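Local atomic coordinates of amine Dehydrogenase (Pseudomonas putida, PDB entry 1JMX), a protein that probably relays electrons from amine oxidation through two c-type hemes, as the heme-bearing chain of a three-chain quinohemoprotein amine dehydrogenase. Residues G298-L304 and L331-R337; V123-L127 and W144-L149; V61-D66 and I231-G235. Numbering follows the deposited sequence.

In the fold
The three contacts share no helix or strand. Contact 2 is the buried one: helix against helix beside a heme, held almost entirely by apolar side chains. Contact 1, its centre about 59 Å from that of contact 2 on the other side of the chain's centre, is partly buried: two strands of one sheet, tied by backbone hydrogen bonds, with one face largely apolar and the other mostly charged. Contact 3 is partly buried too, and it differs in joining two domains: a helix of the heme-binding domain meets the end of a barrel strand through a mixture of charge, hydrogen bonding and tyrosine packing, its centre about 31 Å from that of contact 2.

Contact 1 (G298-L304 and L331-R337); sequences GESEITL and LVRLKAR
Lay strand 299-304 antiparallel to strand 331-337, both extended, with N-to-C directions 163° apart and axes 4.5 Å apart at their closest. Glu299 faces Arg337, and the register runs down to Leu304 opposite Val332. Three hydrogen-bonded pairs fix it: Ser300 with Ala336, Ile302 with Leu334 and Leu304 with Val332, each bonded both ways.

Leu304 anchors one end. Its N donates a hydrogen bond to Val332 O at 2.7 Å, and its O takes Val332 N at 3.0 Å. With chi1 and chi2 both m, its CD2 comes within 3.9 Å of Leu334 CD2, while its CB lies 4.2 Å from Val332 CB. Ile302 continues this apolar face, its CB 3.9 Å from Leu334 CD1.

Glu299 and Glu301 start from the other face, in non-hydrogen-bonded pairs with Arg337 and Lys335, and their ends bend over the partner strand. Glu299 puts OE1 3.3 Å from Lys335 CG; Arg337 NE, at 4.0 Å from that OE1, is too far for a salt bridge, and the guanidinium pairs with Glu320 instead. Glu301, chi1 t and chi2 m, reaches Arg333 NE with OE2 in a long salt bridge of 3.7 Å, though Arg333 also pairs with Glu326. On the backbone, Glu301 CA makes a 3.3 Å CA-H...O contact with Leu334 O.

A largely apolar face backed by a mostly charged one suits a beta-sandwich, consistent with the E-set family of domain III. Strand 299-307 is flanked by 285-295 on its other edge, strand 331-338 by 319-327, and Leu309 and Leu315 from loops pack against the apolar face.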
# COMPACT_ATOMS: atom_id res chain seq x y z
N GLY A 298 -3.26 -49.02 -0.78
CA GLY A 298 -4.52 -48.30 -0.77
C GLY A 298 -5.36 -48.46 -2.03
O GLY A 298 -4.89 -48.97 -3.05
N GLU A 299 -6.61 -48.02 -1.93
CA GLU A 299 -7.58 -48.07 -3.02
C GLU A 299 -8.01 -46.61 -3.26
O GLU A 299 -8.40 -45.91 -2.31
CB GLU A 299 -8.79 -48.89 -2.58
CG GLU A 299 -9.01 -50.19 -3.36
CD GLU A 299 -9.87 -49.99 -4.60
OE1 GLU A 299 -9.35 -50.15 -5.73
OE2 GLU A 299 -11.08 -49.70 -4.45
N SER A 300 -7.94 -46.16 -4.51
CA SER A 300 -8.31 -44.78 -4.82
C SER A 300 -8.85 -44.58 -6.22
O SER A 300 -8.38 -45.21 -7.17
CB SER A 300 -7.11 -43.85 -4.60
OG SER A 300 -7.40 -42.53 -5.02
N GLU A 301 -9.83 -43.69 -6.33
CA GLU A 301 -10.44 -43.35 -7.60
C GLU A 301 -9.56 -42.26 -8.21
O GLU A 301 -9.45 -41.16 -7.66
CB GLU A 301 -11.86 -42.82 -7.39
CG GLU A 301 -12.81 -42.98 -8.60
CD GLU A 301 -12.80 -41.81 -9.57
OE1 GLU A 301 -13.21 -40.69 -9.18
OE2 GLU A 301 -12.40 -42.02 -10.75
N ILE A 302 -8.86 -42.60 -9.29
CA ILE A 302 -8.00 -41.65 -9.96
C ILE A 302 -8.57 -41.33 -11.33
O ILE A 302 -9.06 -42.20 -12.03
CB ILE A 302 -6.58 -42.20 -10.12
CG1 ILE A 302 -5.94 -42.39 -8.75
CG2 ILE A 302 -5.74 -41.27 -10.96
CD1 ILE A 302 -4.50 -42.86 -8.82
N THR A 303 -8.52 -40.06 -11.69
CA THR A 303 -9.01 -39.63 -12.99
C THR A 303 -7.91 -38.87 -13.74
O THR A 303 -7.18 -38.08 -13.16
CB THR A 303 -10.31 -38.81 -12.87
OG1 THR A 303 -10.24 -37.65 -13.71
CG2 THR A 303 -10.60 -38.41 -11.43
N LEU A 304 -7.73 -39.23 -15.00
CA LEU A 304 -6.74 -38.62 -15.87
C LEU A 304 -7.41 -37.57 -16.74
O LEU A 304 -8.49 -37.80 -17.29
CB LEU A 304 -6.05 -39.68 -16.74
CG LEU A 304 -5.13 -40.70 -16.07
CD1 LEU A 304 -4.03 -39.97 -15.29
CD2 LEU A 304 -5.91 -41.62 -15.15
N LEU A 331 -11.13 -37.40 -20.59
CA LEU A 331 -11.24 -37.78 -19.19
C LEU A 331 -11.31 -39.30 -19.03
O LEU A 331 -12.19 -39.96 -19.60
CB LEU A 331 -12.49 -37.13 -18.57
CG LEU A 331 -12.48 -36.75 -17.09
CD1 LEU A 331 -13.80 -36.09 -16.72
CD2 LEU A 331 -12.26 -37.98 -16.23
N VAL A 332 -10.39 -39.85 -18.25
CA VAL A 332 -10.36 -41.28 -17.99
C VAL A 332 -10.46 -41.51 -16.48
O VAL A 332 -9.57 -41.11 -15.73
CB VAL A 332 -9.06 -41.93 -18.54
CG1 VAL A 332 -9.03 -43.43 -18.24
CG2 VAL A 332 -8.96 -41.70 -20.05
N ARG A 333 -11.58 -42.06 -16.03
CA ARG A 333 -11.79 -42.35 -14.61
C ARG A 333 -11.53 -43.82 -14.31
O ARG A 333 -12.01 -44.70 -15.03
CB ARG A 333 -13.20 -41.99 -14.18
CG ARG A 333 -13.46 -40.52 -14.11
CD ARG A 333 -14.91 -40.27 -13.81
NE ARG A 333 -15.36 -41.14 -12.72
CZ ARG A 333 -16.49 -41.84 -12.74
NH1 ARG A 333 -17.31 -41.79 -13.80
NH2 ARG A 333 -16.82 -42.60 -11.69
N LEU A 334 -10.77 -44.08 -13.26
CA LEU A 334 -10.46 -45.45 -12.90
C LEU A 334 -10.29 -45.68 -11.42
O LEU A 334 -10.16 -44.74 -10.63
CB LEU A 334 -9.21 -45.92 -13.66
CG LEU A 334 -7.97 -45.02 -13.65
CD1 LEU A 334 -7.10 -45.30 -12.42
CD2 LEU A 334 -7.16 -45.26 -14.92
N LYS A 335 -10.37 -46.94 -11.04
CA LYS A 335 -10.19 -47.32 -9.65
C LYS A 335 -8.80 -47.92 -9.66
O LYS A 335 -8.46 -48.69 -10.57
CB LYS A 335 -11.21 -48.38 -9.24
CG LYS A 335 -11.36 -48.50 -7.75
CD LYS A 335 -12.18 -47.34 -7.21
CE LYS A 335 -13.64 -47.44 -7.67
NZ LYS A 335 -14.50 -46.35 -7.09
N ALA A 336 -7.97 -47.53 -8.71
CA ALA A 336 -6.62 -48.05 -8.66
C ALA A 336 -6.34 -48.59 -7.28
O ALA A 336 -7.02 -48.24 -6.31
CB ALA A 336 -5.62 -46.99 -9.03
N ARG A 337 -5.32 -49.42 -7.19
CA ARG A 337 -4.93 -50.01 -5.93
C ARG A 337 -3.43 -50.18 -5.95
O ARG A 337 -2.88 -50.71 -6.90
CB ARG A 337 -5.58 -51.39 -5.75
CG ARG A 337 -5.41 -52.00 -4.37
CD ARG A 337 -5.97 -53.42 -4.32
NE ARG A 337 -7.31 -53.50 -4.90
CZ ARG A 337 -7.66 -54.35 -5.87
NH1 ARG A 337 -6.77 -55.21 -6.36
NH2 ARG A 337 -8.90 -54.34 -6.35

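Contact 2 (V123-L127 and W144-L149); sequences VNFHL and WLPIAL. With HEC (heme c), chain E.
Two helical segments, 123-127 and 144-149, run nearly antiparallel (158° between N-to-C directions) with axes 11.1 Å apart at closest approach, and Val123, Leu127, Trp144 and Leu145 bridge the space. The nearest CA atoms are those of Val123 and Ala148, at 7.1 Å.

Val123, chi1 t, is the knob. It points at the other helix and sits in a hole made by Trp144, Leu145, Ala148 and Leu149. Its CG1 lies 3.8 Å from Trp144 CZ3, 3.9 Å from Ala148 CB, 4.0 Å from Leu149 CD2 and 4.1 Å from Leu145 CD1.

Asn124 comes in only at the margin, its ND2 4.3 Å from Leu149 CD2. That ND2 bonds back to Glu120 O, one turn earlier in its own helix, while OD1 accepts from Val122 N of a neighbouring subunit. Phe125 takes no part in the helix pairing; it touches the other heme c and meets Arg43 in a cation-pi contact.

His126, chi1 m, binds the heme iron, NE2 to FE 2.1 Å, while its ND1 is held by Leu122 O one turn back. Leu127 closes the segment, pointing inward again: CD1 is 3.8 Å from Leu145 CD2, and CG 4.5 Å from Trp144 CZ3. The indole of Trp144, chi1 t and chi2 88°, spans from these aliphatics to the heme, where CZ2 lies 4.0 Å from HEC CBB.

His104, of the Cys100-Cys103-His104 attachment motif, supplies the opposing axial ligand, so this is the bis-histidine heme site of a c-type cytochrome domain, where the helix carrying His126 also carries the knob, Val123, that packs it against helix 144-159.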
# COMPACT_ATOMS: atom_id res chain seq x y z
N VAL A 123 9.34 9.42 -13.61
CA VAL A 123 9.90 9.81 -12.31
C VAL A 123 9.40 11.20 -11.89
O VAL A 123 9.02 11.41 -10.74
CB VAL A 123 11.44 9.79 -12.32
CG1 VAL A 123 11.98 10.33 -11.01
CG2 VAL A 123 11.93 8.38 -12.53
N ASN A 124 9.39 12.15 -12.83
CA ASN A 124 8.93 13.51 -12.55
C ASN A 124 7.46 13.53 -12.17
O ASN A 124 7.05 14.30 -11.30
CB ASN A 124 9.17 14.43 -13.75
CG ASN A 124 10.61 14.89 -13.85
OD1 ASN A 124 11.01 15.81 -13.14
ND2 ASN A 124 11.38 14.25 -14.70
N PHE A 125 6.66 12.68 -12.81
CA PHE A 125 5.24 12.59 -12.50
C PHE A 125 5.01 12.11 -11.07
O PHE A 125 4.12 12.60 -10.40
CB PHE A 125 4.51 11.64 -13.47
CG PHE A 125 3.19 11.13 -12.94
CD1 PHE A 125 3.07 9.83 -12.45
CD2 PHE A 125 2.08 11.97 -12.87
CE1 PHE A 125 1.88 9.38 -11.90
CE2 PHE A 125 0.88 11.53 -12.33
CZ PHE A 125 0.79 10.23 -11.84
N HIS A 126 5.79 11.13 -10.64
CA HIS A 126 5.65 10.59 -9.29
C HIS A 126 5.90 11.64 -8.22
O HIS A 126 5.03 11.89 -7.38
CB HIS A 126 6.59 9.40 -9.08
CG HIS A 126 6.06 8.13 -9.65
ND1 HIS A 126 6.14 7.79 -10.98
CD2 HIS A 126 5.39 7.12 -9.05
CE1 HIS A 126 5.52 6.63 -11.14
NE2 HIS A 126 5.06 6.19 -10.00
N LEU A 127 7.08 12.26 -8.25
CA LEU A 127 7.43 13.29 -7.28
C LEU A 127 6.53 14.52 -7.44
O LEU A 127 6.31 15.25 -6.48
CB LEU A 127 8.90 13.69 -7.43
CG LEU A 127 9.73 13.96 -6.17
CD1 LEU A 127 10.95 14.75 -6.55
CD2 LEU A 127 8.95 14.70 -5.10
N TRP A 144 16.87 11.21 -3.23
CA TRP A 144 15.95 10.46 -4.08
C TRP A 144 15.88 10.85 -5.55
O TRP A 144 16.05 9.99 -6.42
CB TRP A 144 14.55 10.44 -3.47
CG TRP A 144 13.72 9.34 -4.04
CD1 TRP A 144 13.65 8.06 -3.58
CD2 TRP A 144 12.90 9.39 -5.21
NE1 TRP A 144 12.85 7.31 -4.41
CE2 TRP A 144 12.38 8.10 -5.42
CE3 TRP A 144 12.56 10.41 -6.11
CZ2 TRP A 144 11.53 7.79 -6.49
CZ3 TRP A 144 11.72 10.11 -7.18
CH2 TRP A 144 11.22 8.81 -7.36
N LEU A 145 15.63 12.12 -5.84
CA LEU A 145 15.51 12.56 -7.23
C LEU A 145 16.76 12.31 -8.09
O LEU A 145 16.66 11.69 -9.15
CB LEU A 145 15.03 14.02 -7.29
CG LEU A 145 14.61 14.61 -8.64
CD1 LEU A 145 13.57 13.72 -9.32
CD2 LEU A 145 14.07 16.01 -8.41
N PRO A 146 17.96 12.76 -7.65
CA PRO A 146 19.20 12.55 -8.41
C PRO A 146 19.49 11.06 -8.69
O PRO A 146 19.88 10.69 -9.80
CB PRO A 146 20.26 13.15 -7.49
CG PRO A 146 19.53 14.27 -6.85
CD PRO A 146 18.21 13.64 -6.49
N ILE A 147 19.29 10.23 -7.67
CA ILE A 147 19.51 8.79 -7.77
C ILE A 147 18.52 8.18 -8.78
O ILE A 147 18.90 7.36 -9.62
CB ILE A 147 19.32 8.12 -6.37
CG1 ILE A 147 20.50 8.46 -5.45
CG2 ILE A 147 19.15 6.62 -6.48
CD1 ILE A 147 20.27 8.07 -4.01
N ALA A 148 17.27 8.60 -8.70
CA ALA A 148 16.23 8.08 -9.58
C ALA A 148 16.46 8.46 -11.04
O ALA A 148 16.25 7.65 -11.94
CB ALA A 148 14.86 8.56 -9.11
N LEU A 149 16.94 9.68 -11.27
CA LEU A 149 17.19 10.16 -12.63
C LEU A 149 18.52 9.68 -13.21
O LEU A 149 18.58 9.32 -14.38
CB LEU A 149 17.14 11.69 -12.67
CG LEU A 149 15.80 12.38 -12.35
CD1 LEU A 149 15.99 13.88 -12.30
CD2 LEU A 149 14.74 12.00 -13.38
FE HEC E . 4.77 4.18 -9.32
CHA HEC E . 1.86 4.17 -10.97
CHB HEC E . 6.32 3.15 -12.14
CHC HEC E . 7.75 4.35 -7.72
CHD HEC E . 3.17 5.24 -6.48
NA HEC E . 4.21 3.73 -11.14
C1A HEC E . 2.96 3.77 -11.67
C2A HEC E . 2.94 3.37 -13.04
C3A HEC E . 4.20 3.07 -13.36
C4A HEC E . 4.99 3.31 -12.19
CMA HEC E . 4.70 2.59 -14.72
CAA HEC E . 1.71 3.33 -13.93
CBA HEC E . 1.95 4.43 -14.96
CGA HEC E . 0.86 4.64 -15.98
O1A HEC E . -0.16 3.98 -15.97
O2A HEC E . 1.04 5.52 -16.81
NB HEC E . 6.62 3.82 -9.81
C1B HEC E . 7.11 3.40 -11.05
C2B HEC E . 8.53 3.27 -11.09
C3B HEC E . 8.95 3.64 -9.85
C4B HEC E . 7.76 3.95 -9.05
CMB HEC E . 9.38 2.84 -12.30
CAB HEC E . 10.42 3.69 -9.46
CBB HEC E . 11.03 5.09 -9.36
NC HEC E . 5.33 4.66 -7.49
C1C HEC E . 6.61 4.67 -6.99
C2C HEC E . 6.65 5.06 -5.61
C3C HEC E . 5.38 5.29 -5.25
C4C HEC E . 4.55 5.07 -6.42
CMC HEC E . 7.91 5.16 -4.75
CAC HEC E . 4.98 5.58 -3.82
CBC HEC E . 4.95 7.01 -3.30
ND HEC E . 2.92 4.62 -8.83
C1D HEC E . 2.40 5.05 -7.62
C2D HEC E . 0.95 5.28 -7.71
C3D HEC E . 0.64 4.96 -9.02
C4D HEC E . 1.84 4.56 -9.65
CMD HEC E . 0.04 5.76 -6.59
CAD HEC E . -0.68 4.99 -9.79
CBD HEC E . -1.92 5.34 -9.03
CGD HEC E . -2.63 4.11 -8.57
O1D HEC E . -1.96 3.06 -8.41
O2D HEC E . -3.86 4.17 -8.35

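Contact 3 (V61-D66 and I231-G235); sequences VKYLAD and ILYNG
Helix 61-66 meets the end of strand 231-233 and the turn after it, the axes 8.9 Å apart and 37° off parallel; the closest CA pair is Asp66 with Asn234, 4.4 Å.

Polar bonds come first. Asn234 N donates to Asp66 OD1 (3.1 Å, almost straight). One helical turn apart, Lys62 NZ and Asp66 OD2 form a 2.7 Å salt bridge, and that NZ also gives a weak 3.4 Å hydrogen bond to Leu232 O and pairs with Asp208.

This is part of the interface where the heme-binding domain meets the closed eight-stranded antiparallel barrel of domain II. Asn234 (phi 50°) and Gly235 (phi 73°) take left-handed backbone angles as the chain turns back from strand 223-233 into 237-244.

Aliphatic and aromatic contacts complete the group. Tyr233, chi1 m, brings its ring against the helix: CD2 is 3.8 Å from Ala65 CB, and CE2 is 3.7 Å from Lys62 CD and 4.4 Å from Val61 CG1. Lys62 CD also lies 3.9 Å from Ile231 CG2.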
# COMPACT_ATOMS: atom_id res chain seq x y z
N VAL A 61 -8.41 0.72 -25.16
CA VAL A 61 -7.55 -0.28 -24.51
C VAL A 61 -7.22 -1.38 -25.52
O VAL A 61 -6.06 -1.75 -25.68
CB VAL A 61 -8.22 -0.89 -23.25
CG1 VAL A 61 -7.42 -2.08 -22.74
CG2 VAL A 61 -8.35 0.17 -22.16
N LYS A 62 -8.24 -1.87 -26.22
CA LYS A 62 -8.06 -2.92 -27.22
C LYS A 62 -7.09 -2.44 -28.29
O LYS A 62 -6.12 -3.13 -28.62
CB LYS A 62 -9.41 -3.28 -27.86
CG LYS A 62 -9.35 -4.32 -28.98
CD LYS A 62 -9.15 -5.73 -28.42
CE LYS A 62 -9.19 -6.79 -29.51
NZ LYS A 62 -7.90 -6.96 -30.23
N TYR A 63 -7.32 -1.22 -28.78
CA TYR A 63 -6.49 -0.62 -29.81
C TYR A 63 -5.04 -0.47 -29.37
O TYR A 63 -4.11 -0.87 -30.07
CB TYR A 63 -7.05 0.75 -30.22
CG TYR A 63 -6.22 1.45 -31.27
CD1 TYR A 63 -5.37 2.51 -30.92
CD2 TYR A 63 -6.23 1.03 -32.60
CE1 TYR A 63 -4.55 3.12 -31.87
CE2 TYR A 63 -5.41 1.63 -33.56
CZ TYR A 63 -4.57 2.67 -33.19
OH TYR A 63 -3.75 3.24 -34.14
N LEU A 64 -4.83 0.09 -28.18
CA LEU A 64 -3.48 0.31 -27.68
C LEU A 64 -2.77 -0.97 -27.23
O LEU A 64 -1.57 -1.11 -27.42
CB LEU A 64 -3.53 1.34 -26.55
CG LEU A 64 -4.04 2.69 -27.04
CD1 LEU A 64 -4.43 3.57 -25.87
CD2 LEU A 64 -2.98 3.35 -27.92
N ALA A 65 -3.53 -1.93 -26.70
CA ALA A 65 -2.98 -3.19 -26.25
C ALA A 65 -2.43 -4.03 -27.41
O ALA A 65 -1.46 -4.76 -27.26
CB ALA A 65 -4.03 -3.97 -25.46
N ASP A 66 -3.07 -3.92 -28.57
CA ASP A 66 -2.65 -4.64 -29.76
C ASP A 66 -1.48 -3.94 -30.42
O ASP A 66 -0.48 -4.57 -30.76
CB ASP A 66 -3.80 -4.75 -30.77
CG ASP A 66 -4.83 -5.80 -30.39
OD1 ASP A 66 -4.96 -6.16 -29.20
OD2 ASP A 66 -5.52 -6.25 -31.31
N ILE A 231 -12.15 -11.85 -24.69
CA ILE A 231 -11.53 -11.03 -25.71
C ILE A 231 -10.08 -11.47 -25.73
O ILE A 231 -9.57 -11.96 -24.73
CB ILE A 231 -11.59 -9.51 -25.38
CG1 ILE A 231 -13.05 -9.05 -25.27
CG2 ILE A 231 -10.91 -8.68 -26.49
CD1 ILE A 231 -13.22 -7.55 -25.02
N LEU A 232 -9.43 -11.28 -26.86
CA LEU A 232 -8.05 -11.67 -27.02
C LEU A 232 -7.23 -10.44 -27.44
O LEU A 232 -7.50 -9.82 -28.47
CB LEU A 232 -7.96 -12.80 -28.06
CG LEU A 232 -6.74 -13.69 -28.29
CD1 LEU A 232 -5.97 -13.25 -29.51
CD2 LEU A 232 -5.86 -13.78 -27.06
N TYR A 233 -6.28 -10.08 -26.58
CA TYR A 233 -5.39 -8.94 -26.81
C TYR A 233 -4.02 -9.39 -27.27
O TYR A 233 -3.49 -10.39 -26.78
CB TYR A 233 -5.20 -8.14 -25.52
CG TYR A 233 -6.45 -7.56 -24.93
CD1 TYR A 233 -7.04 -8.12 -23.81
CD2 TYR A 233 -7.01 -6.40 -25.47
CE1 TYR A 233 -8.16 -7.55 -23.23
CE2 TYR A 233 -8.13 -5.83 -24.90
CZ TYR A 233 -8.70 -6.40 -23.78
OH TYR A 233 -9.79 -5.83 -23.19
N ASN A 234 -3.46 -8.65 -28.21
CA ASN A 234 -2.12 -8.92 -28.73
C ASN A 234 -1.86 -10.36 -29.16
O ASN A 234 -0.74 -10.86 -29.04
CB ASN A 234 -1.07 -8.46 -27.71
CG ASN A 234 0.31 -8.31 -28.30
OD1 ASN A 234 0.47 -8.16 -29.51
ND2 ASN A 234 1.33 -8.36 -27.45
N GLY A 235 -2.90 -11.04 -29.63
CA GLY A 235 -2.75 -12.41 -30.11
C GLY A 235 -2.54 -13.52 -29.11
O GLY A 235 -2.51 -14.68 -29.50